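Local coordinates for protein aldehyde dehydrogenase (Listeria monocytogenes, PDB 3K9D) that probably oxidises or reduces aldehyde or acyl substrates with NAD or NADP as cofactor, at residues S123-K128 / P416-L420; I131-N137 / I434-F440. All coordinates share one frame; numbering follows the deposited sequence.

Interaction 1 of 2, residues S123-K128 / P416-L420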
loop_
_atom_site.group_PDB
_atom_site.type_symbol
_atom_site.label_atom_id
_atom_site.label_comp_id
_atom_site.label_asym_id
_atom_site.label_seq_id
_atom_site.Cartn_x
_atom_site.Cartn_y
_atom_site.Cartn_z
ATOM N N SER A 123 12.210 -19.093 -9.707
ATOM C CA SER A 123 11.247 -19.270 -8.617
ATOM C C SER A 123 10.399 -18.005 -8.373
ATOM O O SER A 123 9.201 -18.086 -8.085
ATOM C CB SER A 123 11.951 -19.711 -7.322
ATOM O OG SER A 123 13.016 -18.837 -6.966
ATOM N N THR A 124 11.016 -16.841 -8.512
ATOM C CA THR A 124 10.289 -15.576 -8.323
ATOM C C THR A 124 9.273 -15.332 -9.457
ATOM O O THR A 124 8.134 -14.918 -9.192
ATOM C CB THR A 124 11.248 -14.357 -8.131
ATOM O OG1 THR A 124 12.159 -14.617 -7.050
ATOM C CG2 THR A 124 10.475 -13.095 -7.801
ATOM N N VAL A 125 9.676 -15.604 -10.699
ATOM C CA VAL A 125 8.765 -15.503 -11.847
ATOM C C VAL A 125 7.535 -16.388 -11.672
ATOM O O VAL A 125 6.404 -15.920 -11.818
ATOM C CB VAL A 125 9.460 -15.823 -13.193
ATOM C CG1 VAL A 125 8.429 -15.969 -14.333
ATOM C CG2 VAL A 125 10.461 -14.748 -13.548
ATOM N N ILE A 126 7.755 -17.654 -11.334
ATOM C CA ILE A 126 6.655 -18.622 -11.191
ATOM C C ILE A 126 5.661 -18.110 -10.165
ATOM O O ILE A 126 4.471 -18.047 -10.437
ATOM C CB ILE A 126 7.174 -20.047 -10.823
ATOM C CG1 ILE A 126 7.836 -20.691 -12.037
ATOM C CG2 ILE A 126 6.035 -20.942 -10.333
ATOM C CD1 ILE A 126 8.803 -21.866 -11.709
ATOM N N TYR A 127 6.181 -17.736 -9.000
ATOM C CA TYR A 127 5.398 -17.280 -7.861
ATOM C C TYR A 127 4.610 -15.992 -8.141
ATOM O O TYR A 127 3.437 -15.949 -7.850
ATOM C CB TYR A 127 6.315 -17.132 -6.631
ATOM C CG TYR A 127 5.969 -15.992 -5.705
ATOM C CD1 TYR A 127 4.913 -16.096 -4.793
ATOM C CD2 TYR A 127 6.710 -14.803 -5.728
ATOM C CE1 TYR A 127 4.588 -15.020 -3.935
ATOM C CE2 TYR A 127 6.391 -13.733 -4.878
ATOM C CZ TYR A 127 5.342 -13.852 -3.987
ATOM O OH TYR A 127 5.043 -12.790 -3.154
ATOM N N LYS A 128 5.263 -14.981 -8.714
ATOM C CA LYS A 128 4.619 -13.687 -9.024
ATOM C C LYS A 128 3.523 -13.840 -10.067
ATOM O O LYS A 128 2.483 -13.201 -9.962
ATOM C CB LYS A 128 5.634 -12.647 -9.514
ATOM C CG LYS A 128 6.591 -12.150 -8.451
ATOM C CD LYS A 128 7.335 -10.886 -8.903
ATOM C CE LYS A 128 8.093 -10.265 -7.711
ATOM N NZ LYS A 128 9.104 -9.245 -8.083
ATOM N N PRO A 416 3.143 -18.366 1.962
ATOM C CA PRO A 416 4.237 -18.774 1.076
ATOM C C PRO A 416 4.509 -17.716 0.010
ATOM O O PRO A 416 3.631 -17.434 -0.817
ATOM C CB PRO A 416 3.723 -20.068 0.426
ATOM C CG PRO A 416 2.527 -20.459 1.180
ATOM C CD PRO A 416 1.964 -19.240 1.815
ATOM N N ALA A 417 5.720 -17.153 0.034
ATOM C CA ALA A 417 6.067 -16.021 -0.817
ATOM C C ALA A 417 7.560 -15.846 -1.009
ATOM O O ALA A 417 8.370 -16.177 -0.134
ATOM C CB ALA A 417 5.459 -14.713 -0.263
ATOM N N LEU A 418 7.913 -15.275 -2.153
ATOM C CA LEU A 418 9.288 -14.906 -2.416
ATOM C C LEU A 418 9.457 -13.390 -2.498
ATOM O O LEU A 418 10.560 -12.897 -2.735
ATOM C CB LEU A 418 9.806 -15.637 -3.664
ATOM C CG LEU A 418 9.946 -17.154 -3.459
ATOM C CD1 LEU A 418 9.952 -17.873 -4.795
ATOM C CD2 LEU A 418 11.171 -17.528 -2.648
ATOM N N THR A 419 8.353 -12.665 -2.285
ATOM C CA THR A 419 8.385 -11.210 -2.042
ATOM C C THR A 419 7.969 -10.932 -0.599
ATOM O O THR A 419 6.804 -11.058 -0.224
ATOM C CB THR A 419 7.550 -10.416 -3.085
ATOM O OG1 THR A 419 8.160 -10.576 -4.366
ATOM C CG2 THR A 419 7.495 -8.907 -2.758
ATOM N N LEU A 420 8.966 -10.581 0.202
ATOM C CA LEU A 420 8.816 -10.439 1.625
ATOM C C LEU A 420 8.871 -8.947 1.936
ATOM O O LEU A 420 9.941 -8.340 1.890
ATOM C CB LEU A 420 9.939 -11.227 2.339
ATOM C CG LEU A 420 10.150 -12.697 1.909
ATOM C CD1 LEU A 420 11.205 -13.408 2.763
ATOM C CD2 LEU A 420 8.871 -13.491 1.969
HETATM O O HOH W 1 12.697 -13.367 -4.648
#
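Tyr127 lays one face of its ring against the backbone of Ala417 and Leu418, with Leu418 N 3.4 Å above the ring plane and offset toward the rim. A flat, broad side chain suits this place because it can lie against a peptide link. Apolar contacts add to this: Ala417 CB touches the phenol end, and Leu418 CB lies 3.8 Å from Tyr127 CD2 as the two side chains run past each other in opposite senses. Leu418 CG is anti to its carbonyl carbon (chi1 -68°), and the branch beyond it sends CD1 back to the helix, 3.4 Å from Ser123 O.

Thr419 N gives Tyr127 OH a weak hydrogen bond of 3.4 Å, while Ile434 O is the stronger partner of that hydroxyl. One water donates both to Thr124 OG1 (2.8 Å) and to Leu418 O, bridging helix and loop; Thr124 OG1 also bonds Asn120 O. The extended chain of Lys128 crosses Thr419, CE being 3.4 Å from Thr419 OG1, and both polar ends meet at Thr198 OG1.

The contact seats a late loop on helix 121-134, the beta-alpha-beta crossover between parallel strands 102-116 and 138-143, consistent with the Rossmann-like cofactor domain of aldehyde dehydrogenases.

Interaction 2 of 2, residues I131-N137 / I434-F440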
loop_
_atom_site.group_PDB
_atom_site.type_symbol
_atom_site.label_atom_id
_atom_site.label_comp_id
_atom_site.label_asym_id
_atom_site.label_seq_id
_atom_site.Cartn_x
_atom_site.Cartn_y
_atom_site.Cartn_z
ATOM N N ILE A 131 0.382 -15.570 -8.413
ATOM C CA ILE A 131 -0.389 -14.652 -7.561
ATOM C C ILE A 131 -1.062 -13.471 -8.311
ATOM O O ILE A 131 -2.191 -13.103 -7.990
ATOM C CB ILE A 131 0.409 -14.208 -6.282
ATOM C CG1 ILE A 131 1.643 -13.362 -6.634
ATOM C CG2 ILE A 131 0.806 -15.458 -5.461
ATOM C CD1 ILE A 131 2.248 -12.644 -5.468
ATOM N N SER A 132 -0.382 -12.916 -9.318
ATOM C CA SER A 132 -0.955 -11.855 -10.159
ATOM C C SER A 132 -2.138 -12.354 -10.972
ATOM O O SER A 132 -3.218 -11.761 -10.927
ATOM C CB SER A 132 0.088 -11.251 -11.102
ATOM O OG SER A 132 1.186 -10.732 -10.371
ATOM N N ILE A 133 -1.934 -13.455 -11.695
ATOM C CA ILE A 133 -2.991 -14.092 -12.487
ATOM C C ILE A 133 -4.174 -14.530 -11.610
ATOM O O ILE A 133 -5.339 -14.339 -11.999
ATOM C CB ILE A 133 -2.442 -15.287 -13.334
ATOM C CG1 ILE A 133 -1.473 -14.794 -14.425
ATOM C CG2 ILE A 133 -3.580 -16.102 -13.936
ATOM C CD1 ILE A 133 -2.142 -14.127 -15.642
ATOM N N LYS A 134 -3.871 -15.063 -10.420
ATOM C CA LYS A 134 -4.896 -15.452 -9.422
ATOM C C LYS A 134 -5.832 -14.306 -9.050
ATOM O O LYS A 134 -7.029 -14.523 -8.826
ATOM C CB LYS A 134 -4.241 -16.002 -8.146
ATOM C CG LYS A 134 -5.201 -16.424 -7.027
ATOM C CD LYS A 134 -6.161 -17.535 -7.443
ATOM C CE LYS A 134 -7.197 -17.771 -6.359
ATOM N NZ LYS A 134 -7.824 -19.127 -6.342
ATOM N N ALA A 135 -5.285 -13.094 -8.997
ATOM C CA ALA A 135 -6.067 -11.907 -8.653
ATOM C C ALA A 135 -6.654 -11.178 -9.879
ATOM O O ALA A 135 -7.287 -10.123 -9.735
ATOM C CB ALA A 135 -5.236 -10.969 -7.774
ATOM N N GLY A 136 -6.458 -11.759 -11.070
ATOM C CA GLY A 136 -7.051 -11.251 -12.321
ATOM C C GLY A 136 -6.233 -10.186 -13.037
ATOM O O GLY A 136 -6.776 -9.405 -13.834
ATOM N N ASN A 137 -4.928 -10.172 -12.766
ATOM C CA ASN A 137 -3.997 -9.173 -13.307
ATOM C C ASN A 137 -3.143 -9.753 -14.417
ATOM O O ASN A 137 -2.915 -10.953 -14.450
ATOM C CB ASN A 137 -3.010 -8.740 -12.215
ATOM C CG ASN A 137 -3.682 -8.169 -10.989
ATOM O OD1 ASN A 137 -4.222 -7.057 -11.014
ATOM N ND2 ASN A 137 -3.619 -8.911 -9.894
ATOM N N ILE A 434 3.827 -11.460 0.404
ATOM C CA ILE A 434 2.719 -11.029 -0.415
ATOM C C ILE A 434 2.177 -12.098 -1.354
ATOM O O ILE A 434 2.892 -13.032 -1.765
ATOM C CB ILE A 434 2.909 -9.617 -1.033
ATOM C CG1 ILE A 434 3.796 -9.635 -2.262
ATOM C CG2 ILE A 434 3.318 -8.605 0.032
ATOM C CD1 ILE A 434 2.965 -9.428 -3.498
ATOM N N GLY A 435 0.872 -11.988 -1.583
ATOM C CA GLY A 435 0.122 -12.939 -2.385
ATOM C C GLY A 435 -1.048 -12.240 -3.034
ATOM O O GLY A 435 -1.020 -11.020 -3.188
ATOM N N PRO A 436 -2.093 -13.008 -3.401
ATOM C CA PRO A 436 -3.304 -12.518 -4.086
ATOM C C PRO A 436 -3.971 -11.309 -3.434
ATOM O O PRO A 436 -4.335 -10.363 -4.126
ATOM C CB PRO A 436 -4.235 -13.729 -4.035
ATOM C CG PRO A 436 -3.303 -14.883 -4.100
ATOM C CD PRO A 436 -2.149 -14.468 -3.204
ATOM N N GLU A 437 -4.079 -11.335 -2.107
ATOM C CA GLU A 437 -4.771 -10.299 -1.342
ATOM C C GLU A 437 -4.066 -8.940 -1.303
ATOM O O GLU A 437 -4.631 -7.967 -0.806
ATOM C CB GLU A 437 -5.067 -10.806 0.079
ATOM C CG GLU A 437 -6.169 -11.867 0.132
ATOM C CD GLU A 437 -6.503 -12.338 1.539
ATOM O OE1 GLU A 437 -7.133 -13.406 1.662
ATOM O OE2 GLU A 437 -6.149 -11.653 2.526
ATOM N N ASN A 438 -2.840 -8.879 -1.820
ATOM C CA ASN A 438 -2.125 -7.617 -2.023
ATOM C C ASN A 438 -2.213 -7.118 -3.465
ATOM O O ASN A 438 -1.598 -6.103 -3.825
ATOM C CB ASN A 438 -0.650 -7.783 -1.655
ATOM C CG ASN A 438 -0.456 -8.338 -0.263
ATOM O OD1 ASN A 438 -0.349 -9.543 -0.086
ATOM N ND2 ASN A 438 -0.439 -7.464 0.732
ATOM N N LEU A 439 -2.946 -7.861 -4.294
ATOM C CA LEU A 439 -3.000 -7.617 -5.731
ATOM C C LEU A 439 -4.425 -7.496 -6.269
ATOM O O LEU A 439 -4.670 -7.676 -7.463
ATOM C CB LEU A 439 -2.214 -8.693 -6.489
ATOM C CG LEU A 439 -0.713 -8.672 -6.162
ATOM C CD1 LEU A 439 -0.115 -10.022 -6.463
ATOM C CD2 LEU A 439 0.028 -7.529 -6.911
ATOM N N PHE A 440 -5.358 -7.224 -5.367
ATOM C CA PHE A 440 -6.664 -6.687 -5.755
ATOM C C PHE A 440 -7.118 -5.622 -4.768
ATOM O O PHE A 440 -6.741 -5.661 -3.587
ATOM C CB PHE A 440 -7.742 -7.771 -6.026
ATOM C CG PHE A 440 -8.151 -8.583 -4.827
ATOM C CD1 PHE A 440 -9.192 -8.164 -4.003
ATOM C CD2 PHE A 440 -7.531 -9.795 -4.551
ATOM C CE1 PHE A 440 -9.581 -8.926 -2.900
ATOM C CE2 PHE A 440 -7.916 -10.568 -3.458
ATOM C CZ PHE A 440 -8.934 -10.133 -2.625
#
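Ile131 reaches from the helix into the bend formed by Ile434, Gly435, Pro436 and Leu439. Its CB lies 4.0 Å from Pro436 CD. The CG2 branch meets the same proline carbon at 3.8 Å and also approaches Gly435 CA. The other branch leaves between backbone N and carbonyl carbon (chi1 66°), which carries CG1 to within 3.8 Å of Leu439 CD1, the two side chains crossing at a slant. At the tip, CD1 touches Leu439 CD1 at 3.7 Å, Gly435 CA and the end of Ile434. A beta-branched residue fits because one arm meets Pro436 while the other reaches Leu439 and Ile434, and Gly435, lacking a CB, avoids collision with the ring of Pro436.

Near the helix end, Ala135 has a side chain small enough for CB to sit 3.4 Å from Leu439 O, and it also meets the edge of the Phe440 ring, near its plane. Lys134 lays CG against Pro436 CG, then bends away, its amine bonding Ile85 O and Met88 O and forming a salt bridge with Asp37.

Asn137 ND2 donates a nearly straight bond of 2.9 Å to Leu439 O (171°), in the plane of both amide and carbonyl, and a second to Ser132 O. Two acceptors thus fix the amide's rotation, while OD1 accepts from Gly110 N. Gly136, with positive phi, makes the Schellman turn that brings Asn137 round.

The contact sits between the exit of helix 121-134 and the entry to strand 440-447. Helix 33-49 packs against Ile133, strand 102-116 flanks Asn137 and Phe440, and strand 192-197 meets Ile434 and Leu439.

Both interactions use helix 121-134, and their centres lie 12 Å apart. Interaction 1 takes residues near its start, interaction 2 its last turn and the exit toward strand 138-143. Their partners come nearly 300 residues later, from the loop between helix 403-407 and strand 440-447, so the order of the contacts along the loop matches their order along the helix. The two contacts are directly joined: Tyr127 OH bonds Ile434 O at 2.6 Å, and Thr419 O pairs with Ile434 N. Together they join the loop after helix 403-407 to helix 121-134, just before the chain enters strand 440-447, which pairs antiparallel with strand 102-116.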